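Local coordinates for protein CRISPR system Cmr subunit Cmr1-1 (Pyrococcus furiosus, PDB 4W8Z) that binds RNA and, together with Cmr6, caps the elongated type III-B Cmr ribonucleoprotein complex of CRISPR antiviral defence, at residues M7-E11 against V130-E136; S86-L91 against I117-P122; K99-W105 against L241-N246; D178-T182 against S194-V198. All coordinates share one frame; numbering follows the deposited sequence.

Interaction 1: residues M7-E11 against V130-E136; sequences MFIEE and VLESPSE
The ring of Phe8 reaches past the end of strand 126-133 to lie against the start of helix 136-152. Phe8 CZ meets CB of Glu136 at 3.7 Å, and the CA of Glu136 sits over one face of the ring. The carbonyl oxygens of Ser133 and Pro134 approach the ring at its edge, in plane. Pro134 O lies 3.6 Å from Phe8 CD2. Ring and Glu136 carboxylate planes stand 63° apart, the aliphatic part of the glutamate making the closer touch. With chi1 of -66°, CG of Phe8 is turned away from its own carbonyl carbon, which carries the ring toward this helix start.

Strands 8-11 and 130-133 run antiparallel. Glu10 and Leu131 form a hydrogen-bonded pair, with Glu10 N to Leu131 O at 2.9 Å and Leu131 N to Glu10 O at 2.8 Å, whereas the two Phe8-Ser133 bonds are weak. Phe8, Glu10, Leu131 and Ser133 face helix 136-152; the carboxylate of Glu10 is held by Ser173. Ile9 and Val130 meet on the other face. Pairing of the first and third strands at the middle of a four-stranded antiparallel sheet, order 2-3-1-4, with helix 136-152 against one face, is consistent with the ferredoxin-like fold of RAMP proteins.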
loop_
_atom_site.group_PDB
_atom_site.type_symbol
_atom_site.label_atom_id
_atom_site.label_comp_id
_atom_site.label_asym_id
_atom_site.label_seq_id
_atom_site.Cartn_x
_atom_site.Cartn_y
_atom_site.Cartn_z
ATOM N N MET A 7 21.307 17.723 14.614
ATOM C CA MET A 7 20.127 17.167 15.267
ATOM C C MET A 7 18.854 17.482 14.487
ATOM O O MET A 7 17.987 18.214 14.964
ATOM C CB MET A 7 20.011 17.691 16.701
ATOM C CG MET A 7 20.435 19.143 16.884
ATOM S SD MET A 7 20.001 19.781 18.515
ATOM C CE MET A 7 21.353 20.917 18.820
ATOM N N PHE A 8 18.747 16.921 13.287
ATOM C CA PHE A 8 17.556 17.094 12.464
ATOM C C PHE A 8 16.356 16.391 13.085
ATOM O O PHE A 8 16.505 15.354 13.728
ATOM C CB PHE A 8 17.799 16.562 11.054
ATOM C CG PHE A 8 18.816 17.343 10.276
ATOM C CD1 PHE A 8 18.465 18.529 9.654
ATOM C CD2 PHE A 8 20.121 16.888 10.156
ATOM C CE1 PHE A 8 19.395 19.253 8.935
ATOM C CE2 PHE A 8 21.056 17.609 9.436
ATOM C CZ PHE A 8 20.692 18.794 8.826
ATOM N N ILE A 9 15.167 16.951 12.893
ATOM C CA ILE A 9 13.962 16.348 13.454
ATOM C C ILE A 9 12.703 16.674 12.644
ATOM O O ILE A 9 12.434 17.830 12.320
ATOM C CB ILE A 9 13.762 16.778 14.931
ATOM C CG1 ILE A 9 12.440 16.237 15.476
ATOM C CG2 ILE A 9 13.832 18.296 15.079
ATOM C CD1 ILE A 9 12.270 16.436 16.963
ATOM N N GLU A 10 11.945 15.631 12.309
ATOM C CA GLU A 10 10.711 15.763 11.539
ATOM C C GLU A 10 9.547 15.160 12.316
ATOM O O GLU A 10 9.640 14.035 12.803
ATOM C CB GLU A 10 10.847 15.071 10.182
ATOM C CG GLU A 10 12.031 15.532 9.358
ATOM C CD GLU A 10 11.731 16.782 8.558
ATOM O OE1 GLU A 10 10.791 16.746 7.734
ATOM O OE2 GLU A 10 12.435 17.800 8.752
ATOM N N GLU A 11 8.452 15.902 12.436
ATOM C CA GLU A 11 7.326 15.439 13.237
ATOM C C GLU A 11 6.032 15.391 12.428
ATOM O O GLU A 11 5.749 16.292 11.639
ATOM C CB GLU A 11 7.149 16.335 14.460
ATOM C CG GLU A 11 8.449 16.686 15.173
ATOM C CD GLU A 11 8.218 17.400 16.491
ATOM O OE1 GLU A 11 7.576 16.806 17.384
ATOM O OE2 GLU A 11 8.676 18.554 16.635
ATOM N N VAL A 130 7.608 10.528 14.721
ATOM C CA VAL A 130 8.732 11.444 14.864
ATOM C C VAL A 130 10.003 10.807 14.322
ATOM O O VAL A 130 10.320 9.662 14.650
ATOM C CB VAL A 130 8.950 11.850 16.338
ATOM C CG1 VAL A 130 10.191 12.718 16.475
ATOM C CG2 VAL A 130 7.724 12.572 16.882
ATOM N N LEU A 131 10.724 11.553 13.489
ATOM C CA LEU A 131 11.948 11.059 12.868
ATOM C C LEU A 131 13.139 11.910 13.282
ATOM O O LEU A 131 13.084 13.136 13.206
ATOM C CB LEU A 131 11.819 11.055 11.343
ATOM C CG LEU A 131 10.524 10.484 10.760
ATOM C CD1 LEU A 131 10.474 10.676 9.248
ATOM C CD2 LEU A 131 10.382 9.016 11.126
ATOM N N GLU A 132 14.213 11.256 13.718
ATOM C CA GLU A 132 15.418 11.955 14.163
ATOM C C GLU A 132 16.680 11.349 13.559
ATOM O O GLU A 132 16.838 10.128 13.525
ATOM C CB GLU A 132 15.528 11.929 15.691
ATOM C CG GLU A 132 14.398 12.628 16.423
ATOM C CD GLU A 132 14.548 12.545 17.929
ATOM O OE1 GLU A 132 15.036 13.522 18.536
ATOM O OE2 GLU A 132 14.178 11.501 18.507
ATOM N N SER A 133 17.585 12.207 13.097
ATOM C CA SER A 133 18.855 11.754 12.543
ATOM C C SER A 133 19.900 12.863 12.579
ATOM O O SER A 133 19.564 14.041 12.454
ATOM C CB SER A 133 18.665 11.257 11.106
ATOM O OG SER A 133 19.886 10.800 10.552
ATOM N N PRO A 134 21.176 12.490 12.767
ATOM C CA PRO A 134 22.264 13.464 12.637
ATOM C C PRO A 134 22.520 13.845 11.177
ATOM O O PRO A 134 23.049 14.923 10.905
ATOM C CB PRO A 134 23.468 12.726 13.228
ATOM C CG PRO A 134 23.146 11.279 13.054
ATOM C CD PRO A 134 21.660 11.178 13.234
ATOM N N SER A 135 22.141 12.966 10.253
ATOM C CA SER A 135 22.438 13.156 8.835
ATOM C C SER A 135 21.293 13.804 8.063
ATOM O O SER A 135 20.129 13.445 8.241
ATOM C CB SER A 135 22.787 11.814 8.188
ATOM O OG SER A 135 23.008 11.963 6.797
ATOM N N GLU A 136 21.633 14.754 7.195
ATOM C CA GLU A 136 20.640 15.420 6.361
ATOM C C GLU A 136 20.189 14.485 5.242
ATOM O O GLU A 136 19.006 14.419 4.911
ATOM C CB GLU A 136 21.206 16.718 5.778
ATOM C CG GLU A 136 20.147 17.670 5.240
ATOM C CD GLU A 136 20.732 18.783 4.388
ATOM O OE1 GLU A 136 20.755 19.945 4.852
ATOM O OE2 GLU A 136 21.164 18.499 3.250
#

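Interaction 2: residues S86-L91 against I117-P122; sequences SSPKRL and ITHYYP
Lys89 and Tyr120 form an antiparallel hydrogen-bonded pair, Lys89 N to Tyr120 O at 2.9 Å and Tyr120 N to Lys89 O at 3.1 Å, and the strands continue into the non-hydrogen-bonded pair Arg90-His119, whose side chains diverge. The result is a small two-stranded antiparallel ribbon, set apart from the main sheet of the RAMP-family region, whose strands 89-90 and 119-120 enclose two helices in sequence.

The side chains then pack in pairs. Pro88 lies alongside Tyr121, both pointing the same way, with Pro88 CG 3.8 Å from Tyr121 CZ, while the carbonyl oxygen of Ser86 comes in at the edge of the tyrosine ring. Phe127 meets that ring edge-to-face. Lys89 and Pro122 cross at about a right angle, CG to CG at 3.6 Å. The lysine chain bends at chi2 and chi4, and its NZ turns back to the O of Ser87. Leu91 lays CD1 over one face of Tyr120, a ring that also meets His21, and its backbone N donates to Thr118 O at 2.9 Å. Arg90 NH2 makes a weak bond to the same Thr118 O. Arg90 bends at chi2 (60°), which brings its CD over the face of the His119 ring in a CH-pi contact, 4.2 Å from the centroid and 28° off the normal.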
loop_
_atom_site.group_PDB
_atom_site.type_symbol
_atom_site.label_atom_id
_atom_site.label_comp_id
_atom_site.label_asym_id
_atom_site.label_seq_id
_atom_site.Cartn_x
_atom_site.Cartn_y
_atom_site.Cartn_z
ATOM N N SER A 86 -4.846 7.598 19.953
ATOM C CA SER A 86 -6.206 7.129 20.154
ATOM C C SER A 86 -6.211 5.797 20.878
ATOM O O SER A 86 -5.210 5.080 20.895
ATOM C CB SER A 86 -6.936 7.000 18.817
ATOM O OG SER A 86 -7.036 8.256 18.168
ATOM N N SER A 87 -7.347 5.471 21.478
ATOM C CA SER A 87 -7.531 4.168 22.097
ATOM C C SER A 87 -8.293 3.256 21.143
ATOM O O SER A 87 -9.203 3.707 20.442
ATOM C CB SER A 87 -8.274 4.300 23.427
ATOM O OG SER A 87 -9.509 4.974 23.252
ATOM N N PRO A 88 -7.907 1.973 21.095
ATOM C CA PRO A 88 -8.636 1.004 20.271
ATOM C C PRO A 88 -10.105 0.954 20.665
ATOM O O PRO A 88 -10.415 1.121 21.841
ATOM C CB PRO A 88 -7.932 -0.318 20.577
ATOM C CG PRO A 88 -6.553 0.080 20.987
ATOM C CD PRO A 88 -6.709 1.382 21.718
ATOM N N LYS A 89 -10.991 0.739 19.698
ATOM C CA LYS A 89 -12.425 0.739 19.964
ATOM C C LYS A 89 -13.024 -0.639 19.718
ATOM O O LYS A 89 -12.424 -1.468 19.039
ATOM C CB LYS A 89 -13.129 1.784 19.099
ATOM C CG LYS A 89 -12.587 3.200 19.255
ATOM C CD LYS A 89 -12.854 3.750 20.645
ATOM C CE LYS A 89 -12.562 5.241 20.715
ATOM N NZ LYS A 89 -11.116 5.558 20.563
ATOM N N ARG A 90 -14.208 -0.874 20.276
ATOM C CA ARG A 90 -14.874 -2.169 20.170
ATOM C C ARG A 90 -15.322 -2.441 18.738
ATOM O O ARG A 90 -15.846 -1.553 18.063
ATOM C CB ARG A 90 -16.072 -2.229 21.119
ATOM C CG ARG A 90 -16.509 -3.635 21.487
ATOM C CD ARG A 90 -15.383 -4.393 22.166
ATOM N NE ARG A 90 -15.831 -5.676 22.700
ATOM C CZ ARG A 90 -15.935 -6.790 21.982
ATOM N NH1 ARG A 90 -16.353 -7.910 22.555
ATOM N NH2 ARG A 90 -15.624 -6.784 20.691
ATOM N N LEU A 91 -15.112 -3.669 18.277
ATOM C CA LEU A 91 -15.466 -4.045 16.913
ATOM C C LEU A 91 -16.925 -4.482 16.804
ATOM O O LEU A 91 -17.367 -5.387 17.511
ATOM C CB LEU A 91 -14.551 -5.164 16.411
ATOM C CG LEU A 91 -14.866 -5.716 15.017
ATOM C CD1 LEU A 91 -14.670 -4.645 13.956
ATOM C CD2 LEU A 91 -14.021 -6.941 14.708
ATOM N N ILE A 117 -9.909 -11.262 17.466
ATOM C CA ILE A 117 -9.728 -9.827 17.661
ATOM C C ILE A 117 -11.009 -9.208 18.214
ATOM O O ILE A 117 -12.113 -9.639 17.880
ATOM C CB ILE A 117 -9.323 -9.106 16.354
ATOM C CG1 ILE A 117 -10.407 -9.246 15.288
ATOM C CG2 ILE A 117 -7.998 -9.639 15.828
ATOM C CD1 ILE A 117 -10.034 -8.610 13.967
ATOM N N THR A 118 -10.852 -8.201 19.069
ATOM C CA THR A 118 -11.995 -7.542 19.689
ATOM C C THR A 118 -11.979 -6.038 19.450
ATOM O O THR A 118 -13.027 -5.389 19.437
ATOM C CB THR A 118 -12.047 -7.810 21.207
ATOM O OG1 THR A 118 -10.726 -7.722 21.757
ATOM C CG2 THR A 118 -12.606 -9.195 21.479
ATOM N N HIS A 119 -10.786 -5.487 19.253
ATOM C CA HIS A 119 -10.649 -4.054 19.025
ATOM C C HIS A 119 -9.881 -3.732 17.746
ATOM O O HIS A 119 -9.108 -4.548 17.242
ATOM C CB HIS A 119 -9.965 -3.390 20.221
ATOM C CG HIS A 119 -10.702 -3.569 21.512
ATOM N ND1 HIS A 119 -10.686 -4.750 22.220
ATOM C CD2 HIS A 119 -11.478 -2.713 22.220
ATOM C CE1 HIS A 119 -11.419 -4.614 23.312
ATOM N NE2 HIS A 119 -11.910 -3.390 23.335
ATOM N N TYR A 120 -10.106 -2.527 17.233
ATOM C CA TYR A 120 -9.408 -2.035 16.051
ATOM C C TYR A 120 -9.238 -0.528 16.170
ATOM O O TYR A 120 -9.659 0.072 17.160
ATOM C CB TYR A 120 -10.169 -2.396 14.770
ATOM C CG TYR A 120 -11.438 -1.595 14.532
ATOM C CD1 TYR A 120 -12.499 -1.644 15.423
ATOM C CD2 TYR A 120 -11.580 -0.809 13.397
ATOM C CE1 TYR A 120 -13.658 -0.915 15.200
ATOM C CE2 TYR A 120 -12.733 -0.088 13.164
ATOM C CZ TYR A 120 -13.766 -0.141 14.066
ATOM O OH TYR A 120 -14.908 0.589 13.822
ATOM N N TYR A 121 -8.613 0.083 15.171
ATOM C CA TYR A 121 -8.508 1.536 15.122
ATOM C C TYR A 121 -9.429 2.081 14.036
ATOM O O TYR A 121 -9.135 1.953 12.846
ATOM C CB TYR A 121 -7.066 1.976 14.869
ATOM C CG TYR A 121 -6.132 1.793 16.045
ATOM C CD1 TYR A 121 -6.216 2.622 17.159
ATOM C CD2 TYR A 121 -5.154 0.805 16.036
ATOM C CE1 TYR A 121 -5.358 2.464 18.233
ATOM C CE2 TYR A 121 -4.293 0.641 17.106
ATOM C CZ TYR A 121 -4.400 1.474 18.199
ATOM O OH TYR A 121 -3.544 1.310 19.261
ATOM N N PRO A 122 -10.556 2.681 14.444
ATOM C CA PRO A 122 -11.551 3.184 13.492
ATOM C C PRO A 122 -11.083 4.462 12.806
ATOM O O PRO A 122 -10.143 5.090 13.300
ATOM C CB PRO A 122 -12.773 3.444 14.376
ATOM C CG PRO A 122 -12.192 3.769 15.702
ATOM C CD PRO A 122 -10.966 2.909 15.841
#

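Interaction 3: residues K99-W105 against L241-N246; sequences KNVGYIW and LAQFNN
The side-chain oxygen OD1 of Asn245 is gripped by two successive backbone amides, Tyr103 N at 2.9 Å and Ile104 N at 3.1 Å. The first lies in the carbonyl plane on a lone pair; the second comes in almost end-on to the C=O bond. The Asn245 amide thereby ties the turn between helices 95-99 and 106-113 to helix 237-264, joining the RAMP-family region to the C-terminal Cmr1-like region. That turn opens at a Schellman motif, where Asn100 adopts positive phi after helix 95-99.

For Asn245, CG anti to the backbone N (chi1 -169°) directs the amide away from its helix into the turn. Its ND2 gives a weak bond to Asn100 OD1, the two amide planes nearly perpendicular at 85°, and also lies at the edge of the Tyr103 ring. Asn100 in turn donates from ND2 to Asn246 OD1 at 3.0 Å, the donor tilted 31° from the carbonyl plane of Asn246, so one amide bridges two neighbouring helix residues. Beside this polar cluster, Ile104 extends CD1 to within 3.8 Å of Leu241 O. Trp105, whose NE1 is hydrogen-bonded to the carbonyl oxygen of Arg161, crosses Leu241 at about a right angle, Trp105 CH2 lying 3.8 Å from Leu241 CD1.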
loop_
_atom_site.group_PDB
_atom_site.type_symbol
_atom_site.label_atom_id
_atom_site.label_comp_id
_atom_site.label_asym_id
_atom_site.label_seq_id
_atom_site.Cartn_x
_atom_site.Cartn_y
_atom_site.Cartn_z
ATOM N N LYS A 99 -22.063 -2.075 5.873
ATOM C CA LYS A 99 -21.279 -1.166 5.043
ATOM C C LYS A 99 -20.859 -1.780 3.705
ATOM O O LYS A 99 -20.189 -1.122 2.909
ATOM C CB LYS A 99 -20.035 -0.698 5.801
ATOM C CG LYS A 99 -20.316 -0.015 7.131
ATOM C CD LYS A 99 -20.907 1.371 6.937
ATOM C CE LYS A 99 -21.128 2.057 8.278
ATOM N NZ LYS A 99 -21.863 3.343 8.143
ATOM N N ASN A 100 -21.253 -3.032 3.472
ATOM C CA ASN A 100 -20.946 -3.738 2.229
ATOM C C ASN A 100 -19.427 -3.847 2.021
ATOM O O ASN A 100 -18.867 -3.315 1.059
ATOM C CB ASN A 100 -21.623 -3.036 1.044
ATOM C CG ASN A 100 -21.586 -3.858 -0.227
ATOM O OD1 ASN A 100 -21.211 -5.031 -0.218
ATOM N ND2 ASN A 100 -21.987 -3.243 -1.335
ATOM N N VAL A 101 -18.769 -4.529 2.954
ATOM C CA VAL A 101 -17.317 -4.671 2.960
ATOM C C VAL A 101 -16.935 -6.123 3.244
ATOM O O VAL A 101 -15.778 -6.433 3.516
ATOM C CB VAL A 101 -16.661 -3.754 4.026
ATOM C CG1 VAL A 101 -15.276 -3.371 3.608
ATOM C CG2 VAL A 101 -17.460 -2.494 4.218
ATOM N N GLY A 102 -17.919 -7.010 3.164
ATOM C CA GLY A 102 -17.763 -8.375 3.633
ATOM C C GLY A 102 -16.884 -9.302 2.819
ATOM O O GLY A 102 -16.477 -10.357 3.306
ATOM N N TYR A 103 -16.587 -8.933 1.580
ATOM C CA TYR A 103 -15.725 -9.772 0.759
ATOM C C TYR A 103 -14.271 -9.307 0.800
ATOM O O TYR A 103 -13.374 -10.119 0.995
ATOM C CB TYR A 103 -16.240 -9.822 -0.678
ATOM C CG TYR A 103 -17.501 -10.643 -0.819
ATOM C CD1 TYR A 103 -17.447 -12.032 -0.875
ATOM C CD2 TYR A 103 -18.748 -10.031 -0.886
ATOM C CE1 TYR A 103 -18.597 -12.788 -1.000
ATOM C CE2 TYR A 103 -19.906 -10.780 -1.010
ATOM C CZ TYR A 103 -19.825 -12.158 -1.067
ATOM O OH TYR A 103 -20.979 -12.903 -1.193
ATOM N N ILE A 104 -14.030 -8.012 0.636
ATOM C CA ILE A 104 -12.659 -7.521 0.681
ATOM C C ILE A 104 -12.065 -7.690 2.080
ATOM O O ILE A 104 -10.866 -7.921 2.216
ATOM C CB ILE A 104 -12.542 -6.037 0.242
ATOM C CG1 ILE A 104 -13.406 -5.120 1.107
ATOM C CG2 ILE A 104 -12.911 -5.873 -1.226
ATOM C CD1 ILE A 104 -13.224 -3.651 0.779
ATOM N N TRP A 105 -12.899 -7.591 3.113
ATOM C CA TRP A 105 -12.424 -7.731 4.491
ATOM C C TRP A 105 -12.933 -9.005 5.153
ATOM O O TRP A 105 -13.029 -9.071 6.379
ATOM C CB TRP A 105 -12.840 -6.527 5.335
ATOM C CG TRP A 105 -12.230 -5.236 4.891
ATOM C CD1 TRP A 105 -11.334 -5.057 3.879
ATOM C CD2 TRP A 105 -12.474 -3.937 5.444
ATOM N NE1 TRP A 105 -11.006 -3.731 3.768
ATOM C CE2 TRP A 105 -11.695 -3.022 4.714
ATOM C CE3 TRP A 105 -13.279 -3.461 6.481
ATOM C CZ2 TRP A 105 -11.693 -1.655 4.994
ATOM C CZ3 TRP A 105 -13.277 -2.102 6.752
ATOM C CH2 TRP A 105 -12.489 -1.217 6.014
ATOM N N LEU A 241 -15.185 2.297 -0.428
ATOM C CA LEU A 241 -14.900 0.931 -0.005
ATOM C C LEU A 241 -15.945 -0.050 -0.533
ATOM O O LEU A 241 -15.617 -1.171 -0.919
ATOM C CB LEU A 241 -14.823 0.850 1.521
ATOM C CG LEU A 241 -13.542 1.389 2.159
ATOM C CD1 LEU A 241 -13.680 1.483 3.666
ATOM C CD2 LEU A 241 -12.359 0.509 1.786
ATOM N N ALA A 242 -17.201 0.382 -0.562
ATOM C CA ALA A 242 -18.283 -0.465 -1.050
ATOM C C ALA A 242 -18.142 -0.742 -2.543
ATOM O O ALA A 242 -18.508 -1.819 -3.013
ATOM C CB ALA A 242 -19.635 0.172 -0.754
ATOM N N GLN A 243 -17.616 0.226 -3.284
ATOM C CA GLN A 243 -17.374 0.035 -4.711
ATOM C C GLN A 243 -16.324 -1.048 -4.936
ATOM O O GLN A 243 -16.484 -1.911 -5.801
ATOM C CB GLN A 243 -16.937 1.345 -5.372
ATOM C CG GLN A 243 -18.094 2.216 -5.844
ATOM C CD GLN A 243 -18.849 1.598 -7.011
ATOM O OE1 GLN A 243 -18.324 0.735 -7.721
ATOM N NE2 GLN A 243 -20.089 2.037 -7.214
ATOM N N PHE A 244 -15.253 -0.993 -4.149
ATOM C CA PHE A 244 -14.214 -2.013 -4.178
ATOM C C PHE A 244 -14.796 -3.394 -3.882
ATOM O O PHE A 244 -14.376 -4.398 -4.455
ATOM C CB PHE A 244 -13.114 -1.682 -3.168
ATOM C CG PHE A 244 -12.115 -0.668 -3.657
ATOM C CD1 PHE A 244 -11.492 -0.822 -4.884
ATOM C CD2 PHE A 244 -11.797 0.439 -2.885
ATOM C CE1 PHE A 244 -10.568 0.106 -5.332
ATOM C CE2 PHE A 244 -10.878 1.373 -3.328
ATOM C CZ PHE A 244 -10.261 1.205 -4.551
ATOM N N ASN A 245 -15.772 -3.436 -2.983
ATOM C CA ASN A 245 -16.327 -4.700 -2.537
ATOM C C ASN A 245 -17.219 -5.341 -3.594
ATOM O O ASN A 245 -17.177 -6.554 -3.794
ATOM C CB ASN A 245 -17.101 -4.502 -1.236
ATOM C CG ASN A 245 -17.486 -5.812 -0.588
ATOM O OD1 ASN A 245 -16.632 -6.554 -0.110
ATOM N ND2 ASN A 245 -18.779 -6.100 -0.558
ATOM N N ASN A 246 -18.027 -4.528 -4.265
ATOM C CA ASN A 246 -18.865 -5.032 -5.346
ATOM C C ASN A 246 -18.011 -5.547 -6.494
ATOM O O ASN A 246 -18.257 -6.627 -7.028
ATOM C CB ASN A 246 -19.822 -3.953 -5.848
ATOM C CG ASN A 246 -20.925 -3.641 -4.852
ATOM O OD1 ASN A 246 -21.176 -4.412 -3.920
ATOM N ND2 ASN A 246 -21.596 -2.510 -5.048
#

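Interaction 4: residues D178-T182 against S194-V198; sequences DLGLT and SLKRV
Leu181 and Arg197 have the most surface buried here, and their chains run antiparallel alongside one another. The leucine runs from its loop toward helix 188-206, while the arginine runs from that helix back toward the loop. Their meeting is aliphatic, with Leu181 CD2 at 3.7 Å from Arg197 CG. Leu181 CD2 also lies 3.7 Å from Ser194 OG, whose polar partner is the carbonyl oxygen of Glu190 one turn earlier in the helix. The other branch, Leu181 CD1, reaches Val198 CG2 at 3.7 Å, the two side chains crossing at about a right angle. A single leucine is thus lodged among three helix residues, Ser194 and those three and four positions further on, all on one side of the helix.

Arg197 contributes its charge at the far end. CG is anti to the backbone N (chi1 167°), and bends at chi2 and chi3 curl the chain back over the loop until NH1 donates to Leu179 O at 2.8 Å. The N-H...O angle is 151°. The oxygen lies at the edge of the guanidinium, close to its plane, though the donor is tilted 23° from the carbonyl plane. The arginine's methylene groups also flank this oxygen, Arg197 CD coming within 3.4 Å of Leu179 O.

Leu179, Ser194 and Val198 also touch helix 136-152, through Leu144 and Trp147, so the contact lies beside that helix. The carbonyl that accepts from Arg197 belongs to Leu179, just before Gly180, which has positive phi: an arginine from the following helix bonded at the Schellman motif that ends helix 174-178, in the loop that joins helix 174-178 to helix 188-206.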
loop_
_atom_site.group_PDB
_atom_site.type_symbol
_atom_site.label_atom_id
_atom_site.label_comp_id
_atom_site.label_asym_id
_atom_site.label_seq_id
_atom_site.Cartn_x
_atom_site.Cartn_y
_atom_site.Cartn_z
ATOM N N ASP A 178 11.481 22.029 2.068
ATOM C CA ASP A 178 12.655 22.154 1.213
ATOM C C ASP A 178 12.421 21.579 -0.182
ATOM O O ASP A 178 12.786 22.194 -1.185
ATOM C CB ASP A 178 13.846 21.458 1.870
ATOM C CG ASP A 178 15.121 22.269 1.777
ATOM O OD1 ASP A 178 15.076 23.489 2.058
ATOM O OD2 ASP A 178 16.168 21.685 1.420
ATOM N N LEU A 179 11.804 20.403 -0.241
ATOM C CA LEU A 179 11.607 19.693 -1.500
ATOM C C LEU A 179 10.417 20.219 -2.301
ATOM O O LEU A 179 10.167 19.766 -3.418
ATOM C CB LEU A 179 11.423 18.197 -1.241
ATOM C CG LEU A 179 12.542 17.457 -0.508
ATOM C CD1 LEU A 179 12.220 15.985 -0.441
ATOM C CD2 LEU A 179 13.871 17.678 -1.201
ATOM N N GLY A 180 9.683 21.169 -1.731
ATOM C CA GLY A 180 8.523 21.733 -2.395
ATOM C C GLY A 180 7.352 20.769 -2.457
ATOM O O GLY A 180 6.551 20.806 -3.391
ATOM N N LEU A 181 7.254 19.896 -1.462
ATOM C CA LEU A 181 6.153 18.947 -1.388
ATOM C C LEU A 181 5.084 19.415 -0.405
ATOM O O LEU A 181 5.280 20.382 0.332
ATOM C CB LEU A 181 6.670 17.565 -0.997
ATOM C CG LEU A 181 7.448 16.864 -2.107
ATOM C CD1 LEU A 181 8.096 15.597 -1.589
ATOM C CD2 LEU A 181 6.521 16.560 -3.275
ATOM N N THR A 182 3.947 18.729 -0.409
ATOM C CA THR A 182 2.827 19.097 0.442
ATOM C C THR A 182 2.527 17.976 1.426
ATOM O O THR A 182 3.138 16.911 1.367
ATOM C CB THR A 182 1.562 19.398 -0.387
ATOM O OG1 THR A 182 1.069 18.186 -0.976
ATOM C CG2 THR A 182 1.869 20.402 -1.487
ATOM N N SER A 194 3.751 15.716 -7.513
ATOM C CA SER A 194 4.503 15.295 -6.339
ATOM C C SER A 194 5.255 13.999 -6.594
ATOM O O SER A 194 6.404 13.853 -6.180
ATOM C CB SER A 194 3.577 15.126 -5.139
ATOM O OG SER A 194 3.078 16.377 -4.702
ATOM N N LEU A 195 4.608 13.057 -7.274
ATOM C CA LEU A 195 5.261 11.793 -7.603
ATOM C C LEU A 195 6.505 12.020 -8.451
ATOM O O LEU A 195 7.548 11.419 -8.201
ATOM C CB LEU A 195 4.302 10.851 -8.331
ATOM C CG LEU A 195 3.139 10.300 -7.503
ATOM C CD1 LEU A 195 2.474 9.143 -8.214
ATOM C CD2 LEU A 195 3.619 9.876 -6.125
ATOM N N LYS A 196 6.395 12.896 -9.443
ATOM C CA LYS A 196 7.535 13.246 -10.280
ATOM C C LYS A 196 8.644 13.868 -9.436
ATOM O O LYS A 196 9.819 13.528 -9.582
ATOM C CB LYS A 196 7.103 14.206 -11.388
ATOM C CG LYS A 196 8.081 14.322 -12.551
ATOM C CD LYS A 196 8.587 15.751 -12.706
ATOM C CE LYS A 196 9.249 15.961 -14.058
ATOM N NZ LYS A 196 8.257 15.891 -15.170
ATOM N N ARG A 197 8.257 14.776 -8.547
ATOM C CA ARG A 197 9.196 15.442 -7.659
ATOM C C ARG A 197 9.925 14.450 -6.751
ATOM O O ARG A 197 11.149 14.506 -6.618
ATOM C CB ARG A 197 8.464 16.487 -6.821
ATOM C CG ARG A 197 9.258 17.035 -5.649
ATOM C CD ARG A 197 10.493 17.776 -6.116
ATOM N NE ARG A 197 10.225 18.606 -7.286
ATOM C CZ ARG A 197 9.724 19.835 -7.238
ATOM N NH1 ARG A 197 9.419 20.386 -6.072
ATOM N NH2 ARG A 197 9.519 20.506 -8.360
ATOM N N VAL A 198 9.167 13.547 -6.131
ATOM C CA VAL A 198 9.728 12.559 -5.213
ATOM C C VAL A 198 10.699 11.646 -5.953
ATOM O O VAL A 198 11.765 11.301 -5.440
ATOM C CB VAL A 198 8.625 11.707 -4.539
ATOM C CG1 VAL A 198 9.234 10.528 -3.793
ATOM C CG2 VAL A 198 7.777 12.563 -3.603
#

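How the interactions relate
The four contacts join distant and nearby parts of one chain. Interaction 1 pairs the N-terminal strand with strand 126-133, and interaction 2 is nested within the loop it closes, the centres 31 Å apart. Interaction 4 follows along the chain yet lies close by, about 6 Å from interaction 1 at the nearest atoms; helix 136-152, whose first residue belongs to interaction 1, also touches interaction 4. Interaction 3 crosses interactions 1 and 2 along the chain and spans the longest sequence separation. It lies on the opposite side of the chain's centre from interactions 1 and 4, with centres 39 Å and 33 Å away, but approaches interaction 2 to about 7 Å at the nearest atoms.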